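Local coordinates for bifunctional thiamine biosynthesis protein ThiDN (Methanocaldococcus jannaschii DSM 2661, PDB 2PHP), which probably phosphorylates hydroxymethylpyrimidine and its phosphate and then joins the product to a thiazole phosphate to make thiamine phosphate, this chain being the C-terminal thiamine-phosphate synthase domain, at residues A80-S85 with W132-A137; K121-P124 with S128-E131; S40-K45 with E92-M97. All blocks are in the same frame, centred on the assembly; numbering follows the deposited sequence.

Contact 1 (A80-S85 with W132-A137); sequences AKIILS and WGTKIA
Where I82 and S85 meet T134 no flat side chain takes part, so the flat groups of interest lie just behind the contact. One face of the W132 ring carries I136 CG1, 3.3 Å above the plane and displaced toward the rim, and P124 packs against the same indole. The second flat group is the peptide carbonyl of K81, whose oxygen is reached from opposite faces: S85 N comes from one, and S85 OG, at 2.8 Å from K81 O, from the other.

Between the helices the touching is done by carbon and by one turned hydroxyl. The T134 methyl CG2 lies 3.6 Å from S85 CB and 3.7 Å from I82 O, while T134 OG1 rests 3.7 Å from I82 CG2, the two side chains crossing at about a right angle. With OG1 set opposite the T134 carbonyl carbon (chi1 -64°), the hydroxyl bonds to M130 O one turn back, leaving the methyl to face S85.

The helices come close, I82 CA and T134 CA being 6.1 Å apart, and the side chains of S85 and T134 are small. Because both hydroxyls are spent on carbonyls of their own helices, helix 77-87 and helix 129-141 are joined at this buried point by van der Waals contact, with no hydrogen bond crossing between the segments.

Contact 2 (K121-P124 with S128-E131); sequences KEEP and STME
E123 sends its carboxylate to T129 on an extended chain: CG stands opposite the backbone N (chi1 -171°), and the atoms beyond continue without a bend. In T129 the hydroxyl lies opposite the carbonyl carbon and beside the backbone N (chi1 -50°), a setting that turns OG1 toward the incoming acid. The two side chains cross at about a right angle and meet through oxygen.

The bond itself is short, T129 OG1 giving its proton to E123 OE1 at 2.6 Å. The hydroxyl comes to the syn side of that oxygen, 30° out of the carboxylate plane. T129 CB and CG2 crowd the same oxygen, each 3.2 Å from E123 OE1, so the threonine's whole branch point sits against one end of the acid. The other oxygen, E123 OE2, stays 4.0 Å from T129 N and leaves that N-H without a bond from it.

This is the start of helix 129-141, and S128 occupies the N-cap position. Its OG accepts a weak capping bond from E131 N at 3.4 Å, a donor that also makes a weak bond to S128 O. Beyond the segments, E123 and P124 both pack on W132, three residues further along the helix than T129, while M130, a selenomethionine, reaches H78 and I82 on helix 77-87. Were E123 replaced by an alanine, the T129 hydroxyl would probably lose its acceptor and this polar tie between loop and helix start would be missing.

A carboxylate lying by the amino end of a helix is likely to be favoured by the helix dipole, so the short bond probably joins loop and helix start through an acid whose charge suits that position; packing on W132 adds to it.

Contact 3 (S40-K45 with E92-M97); sequences SLPFPK and EIRACM
R94, just ahead of strand 95-100, meets S40 at the end of antiparallel strand 37-40 in the mixed central sheet, at a place where R94 and A95 form a classic beta bulge opposite G164. Strand 37-40 ends here and its chain turns off into a loop, while strand 95-100 is about to begin.

Two hydrogen bonds link the same pair of residues. In the first, S40 N donates to R94 O at 2.7 Å, in the plane of that carbonyl. The second uses a side chain: a bend at chi3 (-66°) turns the guanidinium so that R94 NH1 reaches S40 O at 2.8 Å, approaching almost straight on to the oxygen (C=O...N angle 172°) with the acceptor lying at the edge of the guanidinium, in its plane. S40 is thus gripped through both its N-H and its C=O, one by backbone and one by side chain.

Charge adds a further hold, for R94 NH1 also makes a salt bridge to E39 OE2. Two acceptors at NH1 are likely to restrict the turning of the guanidinium.

Nonpolar contact follows the shaft of the arginine. The chain lies alongside the P42 ring, R94 CD being 4.0 Å from P42 CG, and V11 of helix 8-22 also touches R94.

The S40 hydroxyl serves several neighbours. Packed 3.5 Å from R94 CB, S40 OG donates to L41 O from above the carbonyl plane, and it accepts from a water 2.9 Å away whose other hydrogen bond, 2.8 Å long, goes to I93 O.

Followed from the N terminus, the chain first leaves strand 37-40 through 40-45, opening contact 3, and then runs to helix 77-87, where 80-85 opens contact 1. Segment 92-97 closes contact 3 at the start of strand 95-100, so contacts 3 and 1 cross. Contact 2 follows as a short local loop, 121-124 to 128-131, lying wholly within the span of contact 1, which closes directly afterwards at 132-137. Contacts 2 and 3 are in series, with centres about 21 Å apart. Helix 77-87 is the intermediary: I83 and L84 pack on segments of contact 3, while K81 and S85 touch S128 and E131, connecting the central sheet to helix 129-141.

Contact 1 (A80-S85 with W132-A137)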
ATOM      1  N   ALA B  80       1.455  14.431  19.460  1.00 29.74           N
ATOM      2  CA  ALA B  80       1.763  15.854  19.479  1.00 30.41           C
ATOM      3  C   ALA B  80       1.665  16.378  20.920  1.00 30.83           C
ATOM      4  O   ALA B  80       2.496  17.178  21.351  1.00 30.20           O
ATOM      5  CB  ALA B  80       0.796  16.612  18.577  1.00 31.06           C
ATOM      6  N   LYS B  81       0.651  15.927  21.656  1.00 28.88           N
ATOM      7  CA  LYS B  81       0.468  16.350  23.047  1.00 30.16           C
ATOM      8  C   LYS B  81       1.709  16.003  23.866  1.00 29.20           C
ATOM      9  O   LYS B  81       2.109  16.758  24.747  1.00 29.44           O
ATOM     10  CB  LYS B  81      -0.752  15.664  23.673  1.00 29.34           C
ATOM     11  CG  LYS B  81      -2.112  16.097  23.118  1.00 33.96           C
ATOM     12  CD  LYS B  81      -3.233  15.371  23.857  1.00 39.32           C
ATOM     13  CE  LYS B  81      -4.583  15.494  23.161  1.00 43.83           C
ATOM     14  NZ  LYS B  81      -5.088  16.894  23.146  1.00 47.95           N
ATOM     15  N   ILE B  82       2.318  14.859  23.572  1.00 27.46           N
ATOM     16  CA  ILE B  82       3.512  14.450  24.299  1.00 27.76           C
ATOM     17  C   ILE B  82       4.697  15.366  23.975  1.00 29.25           C
ATOM     18  O   ILE B  82       5.365  15.864  24.880  1.00 30.14           O
ATOM     19  CB  ILE B  82       3.902  12.990  23.977  1.00 26.73           C
ATOM     20  CG1 ILE B  82       2.809  12.037  24.466  1.00 25.91           C
ATOM     21  CG2 ILE B  82       5.240  12.665  24.631  1.00 27.72           C
ATOM     22  CD1 ILE B  82       2.961  10.588  23.956  1.00 27.19           C
ATOM     23  N   ILE B  83       4.948  15.591  22.689  1.00 29.29           N
ATOM     24  CA  ILE B  83       6.055  16.449  22.271  1.00 29.53           C
ATOM     25  C   ILE B  83       5.914  17.890  22.769  1.00 30.74           C
ATOM     26  O   ILE B  83       6.858  18.451  23.321  1.00 31.25           O
ATOM     27  CB  ILE B  83       6.211  16.444  20.736  1.00 28.02           C
ATOM     28  CG1 ILE B  83       6.553  15.022  20.272  1.00 27.21           C
ATOM     29  CG2 ILE B  83       7.304  17.432  20.318  1.00 25.54           C
ATOM     30  CD1 ILE B  83       6.473  14.801  18.781  1.00 27.92           C
ATOM     31  N   LEU B  84       4.746  18.492  22.578  1.00 31.18           N
ATOM     32  CA  LEU B  84       4.542  19.858  23.043  1.00 32.29           C
ATOM     33  C   LEU B  84       4.688  19.963  24.553  1.00 33.51           C
ATOM     34  O   LEU B  84       5.159  20.981  25.060  1.00 32.95           O
ATOM     35  CB  LEU B  84       3.173  20.382  22.608  1.00 33.12           C
ATOM     36  CG  LEU B  84       3.166  21.001  21.206  1.00 34.43           C
ATOM     37  CD1 LEU B  84       3.555  19.949  20.174  1.00 36.40           C
ATOM     38  CD2 LEU B  84       1.791  21.576  20.904  1.00 37.57           C
ATOM     39  N   SER B  85       4.291  18.916  25.275  1.00 33.07           N
ATOM     40  CA  SER B  85       4.421  18.923  26.731  1.00 35.05           C
ATOM     41  C   SER B  85       5.894  18.832  27.133  1.00 35.67           C
ATOM     42  O   SER B  85       6.374  19.604  27.961  1.00 35.65           O
ATOM     43  CB  SER B  85       3.653  17.753  27.356  1.00 34.87           C
ATOM     44  OG  SER B  85       2.251  17.934  27.256  1.00 38.79           O
ATOM     45  N   TRP B 132      -0.808  15.764  30.869  1.00 36.66           N
ATOM     46  CA  TRP B 132      -0.591  15.619  32.297  1.00 38.04           C
ATOM     47  C   TRP B 132       0.466  14.564  32.629  1.00 38.06           C
ATOM     48  O   TRP B 132       1.359  14.804  33.448  1.00 38.25           O
ATOM     49  CB  TRP B 132      -1.913  15.258  32.976  1.00 39.55           C
ATOM     50  CG  TRP B 132      -1.738  14.769  34.364  1.00 41.99           C
ATOM     51  CD1 TRP B 132      -1.576  15.525  35.489  1.00 41.76           C
ATOM     52  CD2 TRP B 132      -1.613  13.403  34.772  1.00 42.83           C
ATOM     53  NE1 TRP B 132      -1.353  14.708  36.574  1.00 43.26           N
ATOM     54  CE2 TRP B 132      -1.372  13.403  36.162  1.00 43.14           C
ATOM     55  CE3 TRP B 132      -1.682  12.178  34.095  1.00 43.25           C
ATOM     56  CZ2 TRP B 132      -1.194  12.220  36.892  1.00 43.60           C
ATOM     57  CZ3 TRP B 132      -1.507  11.002  34.820  1.00 42.99           C
ATOM     58  CH2 TRP B 132      -1.266  11.032  36.205  1.00 44.01           C
ATOM     59  N   GLY B 133       0.351  13.397  32.002  1.00 36.75           N
ATOM     60  CA  GLY B 133       1.294  12.319  32.254  1.00 35.87           C
ATOM     61  C   GLY B 133       2.721  12.667  31.875  1.00 36.71           C
ATOM     62  O   GLY B 133       3.667  12.319  32.585  1.00 34.85           O
ATOM     63  N   THR B 134       2.880  13.343  30.740  1.00 35.58           N
ATOM     64  CA  THR B 134       4.203  13.737  30.283  1.00 37.21           C
ATOM     65  C   THR B 134       4.783  14.734  31.281  1.00 38.43           C
ATOM     66  O   THR B 134       5.939  14.618  31.691  1.00 36.89           O
ATOM     67  CB  THR B 134       4.144  14.386  28.885  1.00 37.12           C
ATOM     68  OG1 THR B 134       3.688  13.420  27.929  1.00 37.02           O
ATOM     69  CG2 THR B 134       5.520  14.899  28.471  1.00 35.26           C
ATOM     70  N   LYS B 135       3.965  15.706  31.677  1.00 40.44           N
ATOM     71  CA  LYS B 135       4.393  16.720  32.637  1.00 41.73           C
ATOM     72  C   LYS B 135       4.864  16.038  33.925  1.00 41.08           C
ATOM     73  O   LYS B 135       5.992  16.249  34.364  1.00 42.63           O
ATOM     74  CB  LYS B 135       3.235  17.681  32.931  1.00 43.26           C
ATOM     75  CG  LYS B 135       3.609  18.893  33.760  1.00 45.45           C
ATOM     76  CD  LYS B 135       2.417  19.838  33.874  1.00 49.44           C
ATOM     77  CE  LYS B 135       2.753  21.091  34.669  1.00 51.31           C
ATOM     78  NZ  LYS B 135       1.607  22.049  34.636  1.00 52.61           N
ATOM     79  N   ILE B 136       4.010  15.206  34.512  1.00 41.06           N
ATOM     80  CA  ILE B 136       4.364  14.492  35.738  1.00 41.58           C
ATOM     81  C   ILE B 136       5.686  13.738  35.597  1.00 41.04           C
ATOM     82  O   ILE B 136       6.577  13.857  36.441  1.00 41.49           O
ATOM     83  CB  ILE B 136       3.280  13.464  36.130  1.00 43.76           C
ATOM     84  CG1 ILE B 136       1.999  14.183  36.556  1.00 45.65           C
ATOM     85  CG2 ILE B 136       3.788  12.576  37.259  1.00 45.21           C
ATOM     86  CD1 ILE B 136       2.177  15.081  37.762  1.00 46.26           C
ATOM     87  N   ALA B 137       5.803  12.954  34.528  1.00 40.23           N
ATOM     88  CA  ALA B 137       7.003  12.170  34.271  1.00 40.37           C
ATOM     89  C   ALA B 137       8.246  13.043  34.172  1.00 41.22           C
ATOM     90  O   ALA B 137       9.316  12.672  34.655  1.00 41.87           O
ATOM     91  CB  ALA B 137       6.836  11.360  32.983  1.00 40.01           C
TER

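Contact 2 (K121-P124 with S128-E131)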
ATOM      1  N   LYS B 121      -3.926   5.959  37.018  1.00 45.38           N
ATOM      2  CA  LYS B 121      -4.859   6.011  38.142  1.00 47.67           C
ATOM      3  C   LYS B 121      -4.759   7.329  38.921  1.00 48.63           C
ATOM      4  O   LYS B 121      -5.714   7.731  39.581  1.00 49.31           O
ATOM      5  CB  LYS B 121      -4.614   4.858  39.109  1.00 47.86           C
ATOM      6  CG  LYS B 121      -4.765   3.482  38.520  1.00 49.11           C
ATOM      7  CD  LYS B 121      -4.605   2.420  39.595  1.00 52.07           C
ATOM      8  CE  LYS B 121      -3.204   2.389  40.223  1.00 53.74           C
ATOM      9  NZ  LYS B 121      -2.798   3.627  40.957  1.00 53.66           N
ATOM     10  N   GLU B 122      -3.611   8.002  38.839  1.00 49.89           N
ATOM     11  CA  GLU B 122      -3.400   9.277  39.543  1.00 50.68           C
ATOM     12  C   GLU B 122      -3.794  10.506  38.714  1.00 50.76           C
ATOM     13  O   GLU B 122      -3.517  11.635  39.116  1.00 51.25           O
ATOM     14  CB  GLU B 122      -1.926   9.440  39.949  1.00 52.02           C
ATOM     15  CG  GLU B 122      -1.372   8.393  40.916  1.00 56.52           C
ATOM     16  CD  GLU B 122      -1.983   8.469  42.316  1.00 60.08           C
ATOM     17  OE1 GLU B 122      -1.964   9.563  42.922  1.00 61.86           O
ATOM     18  OE2 GLU B 122      -2.471   7.434  42.821  1.00 62.10           O
ATOM     19  N   GLU B 123      -4.434  10.300  37.565  1.00 51.00           N
ATOM     20  CA  GLU B 123      -4.817  11.431  36.722  1.00 51.21           C
ATOM     21  C   GLU B 123      -5.908  12.270  37.366  1.00 50.98           C
ATOM     22  O   GLU B 123      -6.926  11.745  37.810  1.00 51.38           O
ATOM     23  CB  GLU B 123      -5.301  10.959  35.349  1.00 50.95           C
ATOM     24  CG  GLU B 123      -5.505  12.102  34.351  1.00 51.25           C
ATOM     25  CD  GLU B 123      -6.166  11.657  33.058  1.00 52.78           C
ATOM     26  OE1 GLU B 123      -5.727  10.637  32.486  1.00 53.54           O
ATOM     27  OE2 GLU B 123      -7.119  12.330  32.604  1.00 52.96           O
ATOM     28  N   PRO B 124      -5.704  13.594  37.425  1.00 51.55           N
ATOM     29  CA  PRO B 124      -6.670  14.525  38.014  1.00 52.60           C
ATOM     30  C   PRO B 124      -7.816  14.825  37.046  1.00 54.08           C
ATOM     31  O   PRO B 124      -7.796  14.399  35.889  1.00 53.17           O
ATOM     32  CB  PRO B 124      -5.822  15.760  38.289  1.00 51.62           C
ATOM     33  CG  PRO B 124      -4.890  15.759  37.114  1.00 51.32           C
ATOM     34  CD  PRO B 124      -4.467  14.301  37.050  1.00 50.77           C
ATOM     35  N   SER B 128      -5.758  16.386  29.981  1.00 47.43           N
ATOM     36  CA  SER B 128      -5.486  15.442  28.907  1.00 45.43           C
ATOM     37  C   SER B 128      -4.472  14.454  29.473  1.00 43.47           C
ATOM     38  O   SER B 128      -3.407  14.859  29.944  1.00 42.97           O
ATOM     39  CB  SER B 128      -4.886  16.170  27.707  1.00 46.61           C
ATOM     40  OG  SER B 128      -4.096  15.294  26.918  1.00 49.63           O
ATOM     41  N   THR B 129      -4.801  13.166  29.445  1.00 39.75           N
ATOM     42  CA  THR B 129      -3.895  12.158  29.973  1.00 39.01           C
ATOM     43  C   THR B 129      -2.466  12.334  29.464  1.00 39.43           C
ATOM     44  O   THR B 129      -1.516  12.278  30.242  1.00 38.78           O
ATOM     45  CB  THR B 129      -4.341  10.733  29.592  1.00 38.13           C
ATOM     46  OG1 THR B 129      -5.727  10.557  29.905  1.00 38.70           O
ATOM     47  CG2 THR B 129      -3.514   9.701  30.357  1.00 36.56           C
HETATM   48  N   MSE B 130      -2.312  12.542  28.156  1.00 39.05           N
HETATM   49  CA  MSE B 130      -0.976  12.683  27.574  1.00 39.92           C
HETATM   50  C   MSE B 130      -0.216  13.938  27.977  1.00 39.59           C
HETATM   51  O   MSE B 130       1.007  13.906  28.106  1.00 39.67           O
HETATM   52  CB  MSE B 130      -1.046  12.592  26.048  1.00 42.00           C
HETATM   53  CG  MSE B 130      -1.375  11.192  25.523  1.00 43.99           C
HETATM   54 SE   MSE B 130      -0.077   9.809  26.068  1.00 51.47          SE
HETATM   55  CE  MSE B 130      -1.025   9.169  27.639  1.00 45.14           C
ATOM     56  N   GLU B 131      -0.922  15.046  28.181  1.00 39.24           N
ATOM     57  CA  GLU B 131      -0.247  16.280  28.577  1.00 38.65           C
ATOM     58  C   GLU B 131       0.149  16.177  30.050  1.00 37.69           C
ATOM     59  O   GLU B 131       1.291  16.447  30.431  1.00 36.46           O
ATOM     60  CB  GLU B 131      -1.170  17.482  28.360  1.00 38.82           C
ATOM     61  CG  GLU B 131      -1.884  17.454  27.025  1.00 42.75           C
ATOM     62  CD  GLU B 131      -2.729  18.689  26.770  1.00 44.66           C
ATOM     63  OE1 GLU B 131      -3.357  19.201  27.723  1.00 45.06           O
ATOM     64  OE2 GLU B 131      -2.776  19.133  25.602  1.00 45.95           O
TER

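Contact 3 (S40-K45 with E92-M97)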
ATOM      1  N   SER B  40       8.291  17.590  15.541  1.00 25.55           N
ATOM      2  CA  SER B  40       7.772  18.942  15.442  1.00 26.21           C
ATOM      3  C   SER B  40       8.822  19.941  15.003  1.00 26.57           C
ATOM      4  O   SER B  40      10.030  19.658  14.997  1.00 26.98           O
ATOM      5  CB  SER B  40       7.252  19.406  16.795  1.00 24.45           C
ATOM      6  OG  SER B  40       8.347  19.683  17.655  1.00 23.39           O
ATOM      7  N   LEU B  41       8.334  21.121  14.641  1.00 26.37           N
ATOM      8  CA  LEU B  41       9.197  22.228  14.279  1.00 26.23           C
ATOM      9  C   LEU B  41       9.644  22.733  15.652  1.00 27.04           C
ATOM     10  O   LEU B  41       9.039  22.386  16.680  1.00 26.72           O
ATOM     11  CB  LEU B  41       8.385  23.317  13.581  1.00 26.33           C
ATOM     12  CG  LEU B  41       7.920  23.097  12.143  1.00 26.44           C
ATOM     13  CD1 LEU B  41       6.842  24.128  11.798  1.00 26.54           C
ATOM     14  CD2 LEU B  41       9.116  23.208  11.197  1.00 27.71           C
ATOM     15  N   PRO B  42      10.705  23.548  15.703  1.00 26.39           N
ATOM     16  CA  PRO B  42      11.133  24.044  17.016  1.00 26.56           C
ATOM     17  C   PRO B  42      10.018  24.907  17.626  1.00 26.33           C
ATOM     18  O   PRO B  42       9.278  25.564  16.894  1.00 24.89           O
ATOM     19  CB  PRO B  42      12.388  24.857  16.681  1.00 26.54           C
ATOM     20  CG  PRO B  42      12.915  24.161  15.442  1.00 27.79           C
ATOM     21  CD  PRO B  42      11.660  23.927  14.648  1.00 26.48           C
ATOM     22  N   PHE B  43       9.888  24.885  18.953  1.00 25.80           N
ATOM     23  CA  PHE B  43       8.865  25.670  19.647  1.00 26.85           C
ATOM     24  C   PHE B  43       7.484  25.516  19.000  1.00 29.18           C
ATOM     25  O   PHE B  43       6.857  26.501  18.597  1.00 29.07           O
ATOM     26  CB  PHE B  43       9.273  27.151  19.657  1.00 29.38           C
ATOM     27  CG  PHE B  43      10.610  27.400  20.306  1.00 31.23           C
ATOM     28  CD1 PHE B  43      10.753  27.318  21.692  1.00 31.14           C
ATOM     29  CD2 PHE B  43      11.743  27.624  19.529  1.00 32.52           C
ATOM     30  CE1 PHE B  43      12.004  27.447  22.291  1.00 29.34           C
ATOM     31  CE2 PHE B  43      12.998  27.753  20.126  1.00 33.67           C
ATOM     32  CZ  PHE B  43      13.124  27.661  21.513  1.00 31.56           C
ATOM     33  N   PRO B  44       6.981  24.274  18.906  1.00 29.83           N
ATOM     34  CA  PRO B  44       5.665  24.053  18.293  1.00 30.61           C
ATOM     35  C   PRO B  44       4.528  24.774  19.020  1.00 32.94           C
ATOM     36  O   PRO B  44       4.460  24.758  20.249  1.00 33.21           O
ATOM     37  CB  PRO B  44       5.519  22.533  18.333  1.00 28.12           C
ATOM     38  CG  PRO B  44       6.263  22.165  19.593  1.00 28.14           C
ATOM     39  CD  PRO B  44       7.514  23.026  19.487  1.00 27.54           C
ATOM     40  N   LYS B  45       3.643  25.403  18.248  1.00 34.73           N
ATOM     41  CA  LYS B  45       2.503  26.132  18.802  1.00 37.24           C
ATOM     42  C   LYS B  45       1.299  25.237  19.082  1.00 35.94           C
ATOM     43  O   LYS B  45       0.527  25.497  20.001  1.00 36.34           O
ATOM     44  CB  LYS B  45       2.102  27.269  17.856  1.00 41.37           C
ATOM     45  CG  LYS B  45       2.479  28.680  18.346  1.00 48.85           C
ATOM     46  CD  LYS B  45       3.978  28.846  18.651  1.00 53.35           C
ATOM     47  CE  LYS B  45       4.364  28.358  20.055  1.00 56.13           C
ATOM     48  NZ  LYS B  45       3.704  29.138  21.148  1.00 58.27           N
ATOM     49  N   GLU B  92      14.635  21.387  23.005  1.00 32.41           N
ATOM     50  CA  GLU B  92      15.437  20.632  22.047  1.00 33.06           C
ATOM     51  C   GLU B  92      14.739  19.331  21.645  1.00 30.54           C
ATOM     52  O   GLU B  92      15.067  18.733  20.627  1.00 29.80           O
ATOM     53  CB  GLU B  92      16.811  20.284  22.634  1.00 38.07           C
ATOM     54  CG  GLU B  92      17.928  21.265  22.312  1.00 46.76           C
ATOM     55  CD  GLU B  92      19.296  20.736  22.735  1.00 51.57           C
ATOM     56  OE1 GLU B  92      20.305  21.405  22.435  1.00 55.50           O
ATOM     57  OE2 GLU B  92      19.368  19.658  23.367  1.00 54.95           O
ATOM     58  N   ILE B  93      13.789  18.891  22.457  1.00 28.49           N
ATOM     59  CA  ILE B  93      13.061  17.650  22.181  1.00 29.14           C
ATOM     60  C   ILE B  93      11.900  17.891  21.201  1.00 28.44           C
ATOM     61  O   ILE B  93      10.904  18.517  21.552  1.00 28.76           O
ATOM     62  CB  ILE B  93      12.533  17.050  23.501  1.00 28.50           C
ATOM     63  CG1 ILE B  93      13.717  16.713  24.413  1.00 30.99           C
ATOM     64  CG2 ILE B  93      11.702  15.797  23.230  1.00 27.80           C
ATOM     65  CD1 ILE B  93      14.665  15.657  23.833  1.00 34.05           C
ATOM     66  N   ARG B  94      12.042  17.388  19.975  1.00 27.84           N
ATOM     67  CA  ARG B  94      11.015  17.567  18.945  1.00 27.79           C
ATOM     68  C   ARG B  94      10.405  16.265  18.402  1.00 28.42           C
ATOM     69  O   ARG B  94       9.523  16.316  17.547  1.00 28.04           O
ATOM     70  CB  ARG B  94      11.593  18.363  17.764  1.00 27.10           C
ATOM     71  CG  ARG B  94      12.188  19.704  18.154  1.00 24.15           C
ATOM     72  CD  ARG B  94      12.766  20.451  16.957  1.00 26.33           C
ATOM     73  NE  ARG B  94      13.929  19.785  16.362  1.00 27.32           N
ATOM     74  CZ  ARG B  94      13.891  19.063  15.247  1.00 26.45           C
ATOM     75  NH1 ARG B  94      12.749  18.912  14.596  1.00 29.54           N
ATOM     76  NH2 ARG B  94      14.996  18.486  14.783  1.00 26.72           N
ATOM     77  N   ALA B  95      10.847  15.110  18.892  1.00 26.98           N
ATOM     78  CA  ALA B  95      10.322  13.847  18.369  1.00 27.45           C
ATOM     79  C   ALA B  95       9.966  12.777  19.390  1.00 28.43           C
ATOM     80  O   ALA B  95      10.533  12.717  20.488  1.00 28.65           O
ATOM     81  CB  ALA B  95      11.301  13.269  17.347  1.00 25.69           C
ATOM     82  N   CYS B  96       9.038  11.909  18.993  1.00 27.58           N
ATOM     83  CA  CYS B  96       8.575  10.826  19.850  1.00 28.05           C
ATOM     84  C   CYS B  96       7.937   9.684  19.059  1.00 27.37           C
ATOM     85  O   CYS B  96       7.297   9.899  18.025  1.00 25.85           O
ATOM     86  CB  CYS B  96       7.564  11.369  20.864  1.00 27.95           C
ATOM     87  SG  CYS B  96       6.782  10.117  21.923  1.00 33.28           S
HETATM   88  N   MSE B  97       8.128   8.468  19.560  1.00 28.08           N
HETATM   89  CA  MSE B  97       7.556   7.271  18.951  1.00 28.91           C
HETATM   90  C   MSE B  97       7.075   6.359  20.069  1.00 28.34           C
HETATM   91  O   MSE B  97       7.806   6.137  21.036  1.00 29.75           O
HETATM   92  CB  MSE B  97       8.603   6.526  18.124  1.00 29.06           C
HETATM   93  CG  MSE B  97       8.105   5.186  17.619  1.00 34.03           C
HETATM   94 SE   MSE B  97       9.364   4.322  16.449  1.00 43.85          SE
HETATM   95  CE  MSE B  97       8.261   2.884  15.768  1.00 36.37           C
TER
HETATM   96  O   HOH W   1       9.224  20.441  20.297  1.00 28.08           O